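Local coordinates for ABC transporter substrate binding protein (Ribose) (Agrobacterium vitis, PDB 5DKV), which binds alpha-D-tagatopyranose in the cleft between its two lobes and probably serves as a sugar receptor for an ABC transporter, at residues K27-L32 against G57-F62; A51-I56 against Y282-A287; D116-T121 against G171-D176; V163-V168 against G223-N228; K249-D254 against F270-H275. One frame throughout, in Å; residues are numbered along the deposited sequence.

Contact 1 of 5, residues K27-L32 against G57-F62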
# COMPACT_ATOMS: atom_id res chain seq x y z
N LYS A 27 -22.94 13.45 14.79
CA LYS A 27 -22.42 13.41 13.43
C LYS A 27 -21.06 14.09 13.36
O LYS A 27 -20.91 15.28 13.65
CB LYS A 27 -23.38 14.07 12.46
CG LYS A 27 -24.72 13.33 12.36
CD LYS A 27 -25.74 14.20 11.67
CE LYS A 27 -27.08 13.50 11.55
NZ LYS A 27 -27.91 14.16 10.51
N PHE A 28 -20.07 13.30 12.95
CA PHE A 28 -18.68 13.71 12.98
C PHE A 28 -18.16 14.07 11.61
O PHE A 28 -18.69 13.62 10.59
CB PHE A 28 -17.85 12.60 13.60
CG PHE A 28 -18.12 12.37 15.06
CD1 PHE A 28 -17.69 13.28 16.01
CD2 PHE A 28 -18.79 11.24 15.49
CE1 PHE A 28 -17.92 13.06 17.36
CE2 PHE A 28 -19.04 11.03 16.83
CZ PHE A 28 -18.60 11.93 17.77
N ARG A 29 -17.11 14.88 11.60
CA ARG A 29 -16.35 15.17 10.39
C ARG A 29 -14.97 14.53 10.52
O ARG A 29 -14.17 14.94 11.36
CB ARG A 29 -16.25 16.67 10.16
CG ARG A 29 -17.61 17.27 9.85
CD ARG A 29 -17.65 18.76 10.11
NE ARG A 29 -16.74 19.50 9.24
CZ ARG A 29 -15.60 20.08 9.65
NH1 ARG A 29 -15.23 20.01 10.92
NH2 ARG A 29 -14.85 20.74 8.78
N ILE A 30 -14.72 13.51 9.72
CA ILE A 30 -13.49 12.73 9.80
C ILE A 30 -12.69 12.94 8.53
O ILE A 30 -13.19 12.72 7.42
CB ILE A 30 -13.80 11.22 10.00
CG1 ILE A 30 -14.55 11.01 11.32
CG2 ILE A 30 -12.50 10.37 9.96
CD1 ILE A 30 -15.19 9.62 11.46
N ALA A 31 -11.45 13.40 8.67
CA ALA A 31 -10.61 13.68 7.51
C ALA A 31 -9.85 12.44 7.07
O ALA A 31 -9.49 11.61 7.90
CB ALA A 31 -9.65 14.77 7.83
N LEU A 32 -9.65 12.32 5.76
CA LEU A 32 -8.83 11.25 5.19
C LEU A 32 -7.85 11.88 4.23
O LEU A 32 -8.24 12.53 3.27
CB LEU A 32 -9.69 10.20 4.49
CG LEU A 32 -8.92 9.13 3.72
CD1 LEU A 32 -7.93 8.34 4.61
CD2 LEU A 32 -9.94 8.17 3.06
N GLY A 57 -22.97 7.80 10.32
CA GLY A 57 -23.51 9.15 10.23
C GLY A 57 -22.51 10.28 10.08
O GLY A 57 -22.86 11.44 10.33
N ALA A 58 -21.28 9.96 9.65
CA ALA A 58 -20.22 10.94 9.56
C ALA A 58 -20.05 11.46 8.13
O ALA A 58 -20.60 10.90 7.19
CB ALA A 58 -18.91 10.33 10.05
N GLN A 59 -19.33 12.56 8.02
CA GLN A 59 -18.91 13.09 6.72
C GLN A 59 -17.41 12.94 6.60
O GLN A 59 -16.68 13.16 7.58
CB GLN A 59 -19.27 14.55 6.54
CG GLN A 59 -18.82 15.12 5.15
CD GLN A 59 -19.10 16.61 4.93
OE1 GLN A 59 -19.04 17.42 5.86
NE2 GLN A 59 -19.38 16.98 3.67
N ILE A 60 -16.95 12.56 5.42
CA ILE A 60 -15.51 12.47 5.16
C ILE A 60 -15.03 13.76 4.53
O ILE A 60 -15.62 14.26 3.54
CB ILE A 60 -15.15 11.29 4.23
CG1 ILE A 60 -15.57 9.96 4.85
CG2 ILE A 60 -13.63 11.28 3.91
CD1 ILE A 60 -14.91 9.64 6.15
N ILE A 61 -13.96 14.31 5.11
CA ILE A 61 -13.21 15.40 4.51
C ILE A 61 -11.99 14.77 3.85
O ILE A 61 -11.10 14.30 4.54
CB ILE A 61 -12.77 16.45 5.56
CG1 ILE A 61 -13.99 17.00 6.29
CG2 ILE A 61 -11.97 17.57 4.88
CD1 ILE A 61 -13.65 17.87 7.47
N PHE A 62 -11.97 14.76 2.52
CA PHE A 62 -10.91 14.06 1.79
C PHE A 62 -10.05 15.04 1.02
O PHE A 62 -10.55 15.86 0.26
CB PHE A 62 -11.52 13.02 0.85
CG PHE A 62 -10.52 12.24 0.05
CD1 PHE A 62 -10.03 11.03 0.52
CD2 PHE A 62 -10.07 12.70 -1.16
CE1 PHE A 62 -9.12 10.30 -0.21
CE2 PHE A 62 -9.17 11.97 -1.90
CZ PHE A 62 -8.70 10.77 -1.43
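Gly57 meets Lys27 where helix 40-56 gives way to a strand: Gly57 O lies 3.3 Å from Lys27 CG. The backbone angles of Gly57, with phi positive at 87°, call for glycine, since a CB would be jammed against the preceding carbonyl. Next, the methyl of Ala58 touches Phe28 O and the tip of Ile30, with Ala58 CB 4.0 Å from Ile30 CD1. With Gln59 the parallel pairing begins. Gln59 N donates to Phe28 O, and the carbonyl of the same residue takes the amide of Ile30, with Ile30 N 2.9 Å from Gln59 O. Ile60 offers a CA-H instead, its CA 3.2 Å from Ile30 O, while its CG2 branch packs on Leu32 CB. Ile61 repeats the grip of Gln59, giving its N-H to Ile30 O and accepting from Leu32, whose N is 2.7 Å from Ile61 O. CG1 of Ile61 stands opposite its own carbonyl carbon (chi1 -57°), and the chain then runs out to lay CD1 over one face of the Arg29 guanidinium, 3.4 Å from Arg29 NH2. That group is itself held by the carbonyls of Lys83 and Lys84. Phe62 closes the pairing with its ring edge beside Leu32, CD1 of Phe62 lying 3.8 Å from Leu32 CD2. The two strands and helix 40-56 form a beta-alpha-beta unit at the sheet margin: strand 59-62 is outermost, Ala31 makes backbone bonds with Ala87 and Leu89 of strand 87-90 on the other side, and helices 40-56 and 276-291 pack on the face bearing Ile30 and Ile60.

Contact 2 of 5, residues A51-I56 against Y282-A287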
# COMPACT_ATOMS: atom_id res chain seq x y z
N ALA A 51 -18.14 4.35 2.93
CA ALA A 51 -19.15 3.36 3.29
C ALA A 51 -19.31 3.31 4.82
O ALA A 51 -20.44 3.28 5.32
CB ALA A 51 -18.79 2.01 2.71
N ALA A 52 -18.20 3.31 5.54
CA ALA A 52 -18.25 3.32 7.01
C ALA A 52 -18.86 4.63 7.50
O ALA A 52 -19.67 4.64 8.42
CB ALA A 52 -16.85 3.11 7.61
N ALA A 53 -18.52 5.74 6.84
CA ALA A 53 -19.04 7.04 7.27
C ALA A 53 -20.57 7.06 7.15
O ALA A 53 -21.27 7.57 8.04
CB ALA A 53 -18.41 8.19 6.44
N ALA A 54 -21.08 6.52 6.05
CA ALA A 54 -22.53 6.48 5.86
C ALA A 54 -23.19 5.64 6.95
O ALA A 54 -24.31 5.95 7.40
CB ALA A 54 -22.87 5.93 4.49
N ALA A 55 -22.50 4.61 7.39
CA ALA A 55 -23.06 3.69 8.36
C ALA A 55 -23.20 4.30 9.76
O ALA A 55 -24.15 3.96 10.47
CB ALA A 55 -22.23 2.43 8.41
N ILE A 56 -22.28 5.18 10.14
CA ILE A 56 -22.33 5.76 11.49
C ILE A 56 -22.60 7.26 11.48
O ILE A 56 -22.52 7.91 12.52
CB ILE A 56 -21.04 5.43 12.33
CG1 ILE A 56 -19.72 5.60 11.56
CG2 ILE A 56 -21.10 3.99 12.82
CD1 ILE A 56 -19.40 6.99 11.14
N TYR A 282 -12.34 0.39 8.53
CA TYR A 282 -11.98 0.24 9.93
C TYR A 282 -11.34 1.50 10.47
O TYR A 282 -11.49 1.83 11.63
CB TYR A 282 -11.08 -0.97 10.15
CG TYR A 282 -11.90 -2.24 10.28
CD1 TYR A 282 -12.33 -2.94 9.16
CD2 TYR A 282 -12.27 -2.71 11.52
CE1 TYR A 282 -13.11 -4.07 9.28
CE2 TYR A 282 -13.08 -3.86 11.66
CZ TYR A 282 -13.47 -4.53 10.54
OH TYR A 282 -14.24 -5.67 10.68
N GLY A 283 -10.68 2.27 9.61
CA GLY A 283 -10.21 3.58 10.05
C GLY A 283 -11.34 4.50 10.50
O GLY A 283 -11.25 5.12 11.55
N VAL A 284 -12.39 4.62 9.69
CA VAL A 284 -13.51 5.49 10.05
C VAL A 284 -14.26 4.96 11.27
O VAL A 284 -14.58 5.73 12.17
CB VAL A 284 -14.47 5.66 8.88
CG1 VAL A 284 -15.79 6.33 9.32
CG2 VAL A 284 -13.79 6.48 7.81
N ILE A 285 -14.56 3.66 11.30
CA ILE A 285 -15.25 3.12 12.47
C ILE A 285 -14.44 3.30 13.76
O ILE A 285 -14.98 3.63 14.80
CB ILE A 285 -15.58 1.63 12.31
CG1 ILE A 285 -16.52 1.40 11.12
CG2 ILE A 285 -16.23 1.10 13.58
CD1 ILE A 285 -17.90 2.09 11.24
N SER A 286 -13.12 3.08 13.69
CA SER A 286 -12.27 3.26 14.86
C SER A 286 -12.24 4.73 15.30
O SER A 286 -12.24 5.04 16.48
CB SER A 286 -10.85 2.77 14.55
OG SER A 286 -10.84 1.37 14.25
N ALA A 287 -12.22 5.65 14.34
CA ALA A 287 -12.29 7.06 14.72
C ALA A 287 -13.60 7.36 15.42
O ALA A 287 -13.62 8.05 16.44
CB ALA A 287 -12.14 7.96 13.54
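In the alpha/beta lobe built on the N-terminal strands, helices 40-56 and 276-291 lie side by side on one face of the sheet, and they meet where Ala52 faces Val284. This is the layered packing of a Rossmann-like domain, here between a helix of the first beta-alpha-beta unit and one that returns from the other lobe far along the chain. The short segments run in roughly the same direction, 33° apart, with axes 8.5 Å from each other. Such closeness goes with the alanines of segment 51-56: Ala52 points its methyl at the partner, and its CB is 3.7 Å from Val284 CB. Val284 answers with CG1, which slides along the alanine helix until it is 3.7 Å from Ala53 N. Ile285 starts off to one side but bends back, and its terminal CD1 ends 3.9 Å from Ala52 CB. The same methyl also meets the branch of Ile56, with Ile285 CD1 4.0 Å from Ile56 CG1. In Ile56, CG1 sits in the crowded position between backbone N and carbonyl carbon (chi1 45°), and the next torsion, 64°, brings CD1 4.1 Å from Val284 CG1. The side chains that meet are all apolar. Ile60 and Ile30 of the sheet lie against Val284, while Tyr281 and Tyr288 of helix 276-291 touch Ala52 and Ile56. On the later helix, away from the partner, Ser286 OG donates back to Tyr282 O at 2.7 Å, reaching that carbonyl from the face opposite the one used by Ser286 N.

Contact 3 of 5, residues D116-T121 against G171-D176. With T6T (alpha-D-tagatopyranose), chain E.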
# COMPACT_ATOMS: atom_id res chain seq x y z
N ASP A 116 -2.35 2.53 6.26
CA ASP A 116 -1.37 2.05 5.27
C ASP A 116 0.07 2.16 5.76
O ASP A 116 0.75 1.15 5.98
CB ASP A 116 -1.54 2.78 3.93
CG ASP A 116 -0.63 2.25 2.86
OD1 ASP A 116 -0.46 1.00 2.77
OD2 ASP A 116 -0.10 3.09 2.09
N THR A 117 0.51 3.40 5.96
CA THR A 117 1.86 3.73 6.41
C THR A 117 1.84 4.25 7.85
O THR A 117 0.77 4.55 8.38
CB THR A 117 2.47 4.79 5.52
OG1 THR A 117 1.57 5.90 5.47
CG2 THR A 117 2.70 4.24 4.12
N PHE A 118 3.02 4.37 8.45
CA PHE A 118 3.12 4.82 9.83
C PHE A 118 4.16 5.91 10.02
O PHE A 118 4.96 6.20 9.13
CB PHE A 118 3.43 3.64 10.77
CG PHE A 118 4.74 2.90 10.51
CD1 PHE A 118 5.95 3.43 10.90
CD2 PHE A 118 4.74 1.61 9.97
CE1 PHE A 118 7.15 2.74 10.70
CE2 PHE A 118 5.93 0.90 9.79
CZ PHE A 118 7.13 1.49 10.15
N ILE A 119 4.07 6.59 11.16
CA ILE A 119 5.15 7.43 11.66
C ILE A 119 5.81 6.76 12.87
O ILE A 119 5.26 5.82 13.45
CB ILE A 119 4.68 8.85 12.05
CG1 ILE A 119 3.59 8.81 13.11
CG2 ILE A 119 4.22 9.59 10.80
CD1 ILE A 119 3.37 10.12 13.80
N GLY A 120 7.00 7.21 13.22
CA GLY A 120 7.78 6.54 14.25
C GLY A 120 8.09 5.12 13.83
O GLY A 120 8.67 4.89 12.77
N THR A 121 7.71 4.19 14.69
CA THR A 121 7.84 2.75 14.45
C THR A 121 6.51 2.11 14.04
O THR A 121 6.44 0.93 13.67
CB THR A 121 8.33 2.03 15.71
OG1 THR A 121 7.35 2.16 16.74
CG2 THR A 121 9.66 2.61 16.20
N GLY A 171 12.98 3.84 2.49
CA GLY A 171 12.36 4.60 3.55
C GLY A 171 10.84 4.65 3.57
O GLY A 171 10.26 5.11 4.55
N VAL A 172 10.19 4.20 2.50
CA VAL A 172 8.75 4.12 2.50
C VAL A 172 8.38 2.92 3.35
O VAL A 172 8.83 1.83 3.07
CB VAL A 172 8.17 3.95 1.08
CG1 VAL A 172 6.64 3.80 1.14
CG2 VAL A 172 8.59 5.13 0.19
N SER A 173 7.60 3.11 4.41
CA SER A 173 7.51 2.08 5.44
C SER A 173 6.94 0.76 4.90
O SER A 173 7.44 -0.31 5.21
CB SER A 173 6.66 2.57 6.62
OG SER A 173 5.27 2.61 6.33
N THR A 174 5.92 0.86 4.09
CA THR A 174 5.23 -0.32 3.57
C THR A 174 6.10 -1.11 2.59
O THR A 174 6.25 -2.32 2.71
CB THR A 174 3.97 0.09 2.84
OG1 THR A 174 4.30 1.15 1.95
CG2 THR A 174 2.88 0.56 3.83
N THR A 175 6.64 -0.42 1.60
CA THR A 175 7.43 -1.09 0.58
C THR A 175 8.82 -1.51 1.10
O THR A 175 9.38 -2.48 0.60
CB THR A 175 7.56 -0.22 -0.66
OG1 THR A 175 8.14 1.04 -0.29
CG2 THR A 175 6.19 0.01 -1.32
N ASP A 176 9.34 -0.81 2.11
CA ASP A 176 10.53 -1.29 2.82
C ASP A 176 10.24 -2.66 3.45
O ASP A 176 11.04 -3.59 3.35
CB ASP A 176 10.96 -0.31 3.93
CG ASP A 176 11.83 0.83 3.43
OD1 ASP A 176 12.16 0.88 2.22
OD2 ASP A 176 12.18 1.68 4.28
O3 T6T E . 0.99 -0.15 -2.42
C3 T6T E . 0.13 0.93 -2.07
C4 T6T E . 0.44 1.35 -0.70
O4 T6T E . 0.17 0.23 0.22
C5 T6T E . 1.83 1.80 -0.58
O5 T6T E . 2.11 2.33 0.72
C6 T6T E . 2.13 2.94 -1.53
O6 T6T E . 1.79 2.54 -2.89
C2 T6T E . 0.41 2.12 -3.01
O2 T6T E . -0.47 3.16 -2.64
C1 T6T E . 0.29 1.82 -4.45
O1 T6T E . -0.99 1.39 -4.79
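Asp116 and Thr174 touch each other and grip the same sugar. Tagatopyranose O5 accepts from Thr174 OG1 at 2.8 Å and donates to Asp116 OD2 at 2.7 Å, so this one hydroxyl joins the two segments. The neighbouring hydroxyl completes a two-pronged hold on the carboxylate, T6T O4 lying 2.7 Å from Asp116 OD1. In Thr174 the first torsion (chi1 48°) sends OG1 to the ligand and leaves CG2 to press on the aspartate, 3.1 Å from Asp116 O; the two side chains cross at about a right angle. Behind this shell, Thr117 CG2 packs on Thr174 CG2 at 3.7 Å. Ser173 CB then sits over one face of the Phe118 ring, 3.8 Å from its centroid, while Thr121 O covers the opposite face. Farther out, Tyr137 steadies the loop twice, bonding Asp116 O through its hydroxyl and meeting Phe118 edge-to-face, and Thr117 OG1 is tied to Pro92 O. A loop following a strand end of one lobe and the first turn of a helix from the other thereby meet across the bound sugar, as in the closed cleft of a two-lobed periplasmic binding protein.

Contact 4 of 5, residues V163-V168 against G223-N228. With T6T (alpha-D-tagatopyranose), chain E.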
# COMPACT_ATOMS: atom_id res chain seq x y z
N VAL A 163 16.22 -13.07 -10.04
CA VAL A 163 15.05 -12.18 -9.85
C VAL A 163 15.53 -10.86 -9.26
O VAL A 163 16.66 -10.75 -8.82
CB VAL A 163 13.97 -12.79 -8.90
CG1 VAL A 163 13.49 -14.13 -9.41
CG2 VAL A 163 14.51 -12.94 -7.48
N TYR A 164 14.64 -9.87 -9.23
CA TYR A 164 14.91 -8.65 -8.48
C TYR A 164 13.60 -8.02 -8.06
O TYR A 164 12.55 -8.34 -8.60
CB TYR A 164 15.75 -7.66 -9.30
CG TYR A 164 15.00 -6.95 -10.40
CD1 TYR A 164 14.80 -7.54 -11.62
CD2 TYR A 164 14.48 -5.68 -10.20
CE1 TYR A 164 14.11 -6.90 -12.63
CE2 TYR A 164 13.79 -5.02 -11.21
CZ TYR A 164 13.61 -5.64 -12.42
OH TYR A 164 12.91 -5.03 -13.45
N VAL A 165 13.70 -7.13 -7.08
CA VAL A 165 12.58 -6.34 -6.61
C VAL A 165 12.58 -4.97 -7.30
O VAL A 165 13.59 -4.24 -7.29
CB VAL A 165 12.64 -6.13 -5.09
CG1 VAL A 165 11.42 -5.29 -4.60
CG2 VAL A 165 12.72 -7.47 -4.33
N SER A 166 11.45 -4.63 -7.90
CA SER A 166 11.20 -3.32 -8.42
C SER A 166 10.46 -2.59 -7.31
O SER A 166 9.39 -3.03 -6.89
CB SER A 166 10.38 -3.40 -9.72
OG SER A 166 9.92 -2.15 -10.16
N ASN A 167 11.05 -1.53 -6.78
CA ASN A 167 10.51 -0.83 -5.62
C ASN A 167 10.49 0.67 -5.80
O ASN A 167 10.96 1.21 -6.81
CB ASN A 167 11.32 -1.21 -4.39
CG ASN A 167 10.50 -1.21 -3.13
OD1 ASN A 167 9.37 -0.71 -3.10
ND2 ASN A 167 11.05 -1.79 -2.08
N VAL A 168 9.91 1.36 -4.82
CA VAL A 168 9.65 2.78 -4.94
C VAL A 168 10.88 3.62 -4.59
O VAL A 168 11.53 4.20 -5.47
CB VAL A 168 8.45 3.18 -4.04
CG1 VAL A 168 8.16 4.66 -4.15
CG2 VAL A 168 7.22 2.41 -4.45
N GLY A 223 12.57 -13.57 -13.27
CA GLY A 223 11.37 -12.90 -12.78
C GLY A 223 11.62 -11.61 -12.03
O GLY A 223 12.77 -11.22 -11.78
N VAL A 224 10.53 -10.93 -11.70
CA VAL A 224 10.57 -9.64 -11.03
C VAL A 224 9.37 -9.52 -10.12
O VAL A 224 8.28 -9.98 -10.46
CB VAL A 224 10.61 -8.49 -12.05
CG1 VAL A 224 9.45 -8.57 -12.98
CG2 VAL A 224 10.63 -7.14 -11.37
N PHE A 225 9.58 -8.89 -8.97
CA PHE A 225 8.52 -8.60 -8.02
C PHE A 225 8.39 -7.10 -7.94
O PHE A 225 9.32 -6.42 -7.53
CB PHE A 225 8.84 -9.20 -6.64
CG PHE A 225 8.00 -8.62 -5.50
CD1 PHE A 225 6.63 -8.49 -5.61
CD2 PHE A 225 8.60 -8.22 -4.31
CE1 PHE A 225 5.87 -7.98 -4.55
CE2 PHE A 225 7.87 -7.71 -3.26
CZ PHE A 225 6.50 -7.59 -3.37
N GLY A 226 7.23 -6.57 -8.35
CA GLY A 226 6.95 -5.15 -8.20
C GLY A 226 6.26 -4.91 -6.88
O GLY A 226 5.14 -5.40 -6.64
N ALA A 227 6.90 -4.12 -6.01
CA ALA A 227 6.51 -4.11 -4.63
C ALA A 227 5.35 -3.15 -4.33
O ALA A 227 4.91 -3.11 -3.20
CB ALA A 227 7.70 -3.78 -3.76
N ASN A 228 4.85 -2.43 -5.33
CA ASN A 228 3.60 -1.69 -5.20
C ASN A 228 2.98 -1.55 -6.58
O ASN A 228 3.54 -2.01 -7.58
CB ASN A 228 3.78 -0.31 -4.52
CG ASN A 228 4.22 0.80 -5.48
OD1 ASN A 228 4.93 0.54 -6.45
ND2 ASN A 228 3.85 2.04 -5.17
O3 T6T E . 0.99 -0.15 -2.42
C3 T6T E . 0.13 0.93 -2.07
C4 T6T E . 0.44 1.35 -0.70
O4 T6T E . 0.17 0.23 0.22
C5 T6T E . 1.83 1.80 -0.58
O5 T6T E . 2.11 2.33 0.72
C6 T6T E . 2.13 2.94 -1.53
O6 T6T E . 1.79 2.54 -2.89
C2 T6T E . 0.41 2.12 -3.01
O2 T6T E . -0.47 3.16 -2.64
C1 T6T E . 0.29 1.82 -4.45
O1 T6T E . -0.99 1.39 -4.79
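The clearest bump in this strand pair is Val224 CG2, which rises over one face of the Tyr164 ring, 3.8 Å from its centroid. The two side chains lie alongside each other and point the same way; with chi1 near 74° the tyrosine ring leans toward the valine. Gly223 has no side chain, and Val163 comes close to its carbonyl, Val163 CB being 3.5 Å from Gly223 O. On that same face of the sheet, Val165 CG1 touches both the Phe225 ring and Ala227, 4.1 Å from Ala227 CB. Beneath these shapes runs parallel bonding: Phe225 N gives to Tyr164 O, Ser166 N to Phe225 O at 2.8 Å, and Ala227 N to Ser166 O, the last almost end-on to the carbonyl. Tyr164 N makes a weak bond to Gly223 O. At the strand ends the Ala227 methyl packs against the Asn167 amide, with OD1 of Asn167 3.6 Å from Ala227 CB. Val168 CG2 then presses on the amide of Asn228 at 3.5 Å from its ND2, the two chains crossing at about a right angle. That amide is also pinned by Asn202 and Ser231, and it turns ND2 to the sugar in a nearly straight bond of 3.1 Å to T6T O6. Helix 173-186 packs on the Val165 face and helix 204-217 on the Tyr164 face. Asn228, at the N-cap of the following helix, thus binds the ligand from a loop at the C-terminal end of a parallel strand, the usual place for binding residues in a Rossmann-like lobe.

Contact 5 of 5, residues K249-D254 against F270-H275. With T6T (alpha-D-tagatopyranose), chain E.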
# COMPACT_ATOMS: atom_id res chain seq x y z
N LYS A 249 8.84 -13.90 -15.43
CA LYS A 249 7.64 -14.04 -14.62
C LYS A 249 7.49 -12.77 -13.80
O LYS A 249 8.48 -12.20 -13.34
CB LYS A 249 7.71 -15.26 -13.70
CG LYS A 249 7.96 -16.59 -14.43
CD LYS A 249 6.89 -16.89 -15.46
CE LYS A 249 7.07 -18.30 -16.06
NZ LYS A 249 6.04 -18.59 -17.10
N VAL A 250 6.25 -12.33 -13.60
CA VAL A 250 5.99 -11.13 -12.83
C VAL A 250 5.02 -11.41 -11.71
O VAL A 250 3.96 -12.02 -11.92
CB VAL A 250 5.43 -10.00 -13.71
CG1 VAL A 250 5.12 -8.73 -12.87
CG2 VAL A 250 6.38 -9.68 -14.86
N VAL A 251 5.40 -10.98 -10.51
CA VAL A 251 4.49 -10.93 -9.37
C VAL A 251 4.36 -9.47 -9.04
O VAL A 251 5.34 -8.78 -8.81
CB VAL A 251 4.99 -11.75 -8.14
CG1 VAL A 251 4.10 -11.52 -6.93
CG2 VAL A 251 5.03 -13.22 -8.49
N ALA A 252 3.12 -9.01 -9.03
CA ALA A 252 2.81 -7.61 -8.85
C ALA A 252 2.00 -7.41 -7.60
O ALA A 252 0.97 -8.06 -7.41
CB ALA A 252 2.06 -7.07 -10.04
N PHE A 253 2.46 -6.50 -6.76
CA PHE A 253 1.68 -6.08 -5.60
C PHE A 253 0.59 -5.14 -6.05
O PHE A 253 0.77 -4.38 -7.00
CB PHE A 253 2.57 -5.39 -4.57
CG PHE A 253 2.26 -5.77 -3.14
CD1 PHE A 253 2.72 -6.95 -2.61
CD2 PHE A 253 1.52 -4.91 -2.32
CE1 PHE A 253 2.45 -7.30 -1.32
CE2 PHE A 253 1.25 -5.27 -1.00
CZ PHE A 253 1.71 -6.45 -0.51
N ASP A 254 -0.54 -5.18 -5.34
CA ASP A 254 -1.74 -4.40 -5.61
C ASP A 254 -2.49 -4.94 -6.83
O ASP A 254 -2.01 -5.85 -7.51
CB ASP A 254 -1.43 -2.90 -5.74
CG ASP A 254 -0.95 -2.30 -4.42
OD1 ASP A 254 0.17 -1.71 -4.38
OD2 ASP A 254 -1.69 -2.46 -3.41
N PHE A 270 0.84 -13.49 -10.76
CA PHE A 270 0.07 -13.24 -9.55
C PHE A 270 -0.02 -11.76 -9.27
O PHE A 270 0.96 -11.03 -9.45
CB PHE A 270 0.70 -13.93 -8.32
CG PHE A 270 0.81 -15.42 -8.45
CD1 PHE A 270 -0.26 -16.22 -8.16
CD2 PHE A 270 2.00 -16.01 -8.86
CE1 PHE A 270 -0.19 -17.56 -8.26
CE2 PHE A 270 2.09 -17.38 -8.99
CZ PHE A 270 1.00 -18.17 -8.68
N ALA A 271 -1.18 -11.33 -8.81
CA ALA A 271 -1.34 -10.01 -8.24
C ALA A 271 -1.70 -10.19 -6.78
O ALA A 271 -2.61 -10.93 -6.44
CB ALA A 271 -2.42 -9.23 -8.97
N ILE A 272 -0.94 -9.52 -5.91
CA ILE A 272 -1.20 -9.57 -4.47
C ILE A 272 -2.06 -8.36 -4.06
O ILE A 272 -1.55 -7.27 -3.85
CB ILE A 272 0.11 -9.60 -3.64
CG1 ILE A 272 1.13 -10.63 -4.18
CG2 ILE A 272 -0.23 -9.87 -2.17
CD1 ILE A 272 0.58 -12.00 -4.35
N ALA A 273 -3.38 -8.55 -4.02
CA ALA A 273 -4.33 -7.49 -3.65
C ALA A 273 -4.28 -7.23 -2.15
O ALA A 273 -4.42 -8.13 -1.35
CB ALA A 273 -5.77 -7.86 -4.08
N GLN A 274 -4.06 -5.99 -1.75
CA GLN A 274 -4.38 -5.59 -0.41
C GLN A 274 -5.89 -5.44 -0.33
O GLN A 274 -6.60 -5.67 -1.31
CB GLN A 274 -3.68 -4.29 -0.05
CG GLN A 274 -2.15 -4.34 -0.19
CD GLN A 274 -1.51 -3.07 0.30
OE1 GLN A 274 -1.34 -2.91 1.49
NE2 GLN A 274 -1.16 -2.17 -0.62
N HIS A 275 -6.35 -5.03 0.85
CA HIS A 275 -7.77 -4.75 1.12
C HIS A 275 -7.94 -3.29 1.52
O HIS A 275 -8.26 -3.00 2.66
CB HIS A 275 -8.27 -5.66 2.23
CG HIS A 275 -8.35 -7.10 1.84
ND1 HIS A 275 -8.88 -8.06 2.68
CD2 HIS A 275 -7.97 -7.76 0.72
CE1 HIS A 275 -8.82 -9.25 2.10
NE2 HIS A 275 -8.27 -9.09 0.91
O3 T6T E . 0.99 -0.15 -2.42
C3 T6T E . 0.13 0.93 -2.07
C4 T6T E . 0.44 1.35 -0.70
O4 T6T E . 0.17 0.23 0.22
C5 T6T E . 1.83 1.80 -0.58
O5 T6T E . 2.11 2.33 0.72
C6 T6T E . 2.13 2.94 -1.53
O6 T6T E . 1.79 2.54 -2.89
C2 T6T E . 0.41 2.12 -3.01
O2 T6T E . -0.47 3.16 -2.64
C1 T6T E . 0.29 1.82 -4.45
O1 T6T E . -0.99 1.39 -4.79
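Val251 to Phe253 pair with Phe270 to Ile272 as neighbouring parallel strands of a beta-alpha-beta unit, joined by helix 259-264, in the C-terminal lobe of this periplasmic binding protein fold. Backbone bonds come first. Ala252 is bonded through both N and O to strand 270-273, N donating to Phe270 O at 3.0 Å and O accepting from Ile272 N. Asp254 N reaches Ile272 O from well above the carbonyl plane, at 2.8 Å. Apolar contacts gather on one face of the sheet. Val251 CG2 abuts the edge of the Phe270 ring, and Phe253 CE1 lies 3.8 Å from Ile272 CG2. The polar Ile272 O lies over one face of the Phe253 ring toward its rim, and Phe253 CE2 is 3.6 Å from Gln274 CG. Polar side chains meet past the strand ends. Gln274, extended beyond CG, sends NE2 to the syn lone pair of Asp254 OD2 at 2.9 Å, in the amide plane, while Ser140 holds OE1 and so fixes the amide's orientation. Tyr322 is a second partner of Asp254 OD2. The same NE2 donates to T6T O4 at 2.9 Å. The other carboxylate oxygen, Asp254 OD1, accepts from T6T O3 at 2.6 Å.

From the N terminus, contact 1 closes the first short loop, joining strands 29-33 and 59-62 at the sheet margin. Contact 2 crosses it, since 51-56 falls between those strands, and closes a loop of 225 residues by bringing 282-287 back to the first lobe; contacts 3, 4 and 5 all lie within that loop. Contact 3 bridges the lobes from 116-121 to 171-176. Contact 4 opens at 163-168, before contact 3 has closed, so these two also cross. Contact 5 follows in series, its strand 249-253 lying beside strand 223-226 of contact 4. Contacts 1 and 2 touch in one lobe, whereas contacts 3, 4 and 5 converge on the sugar.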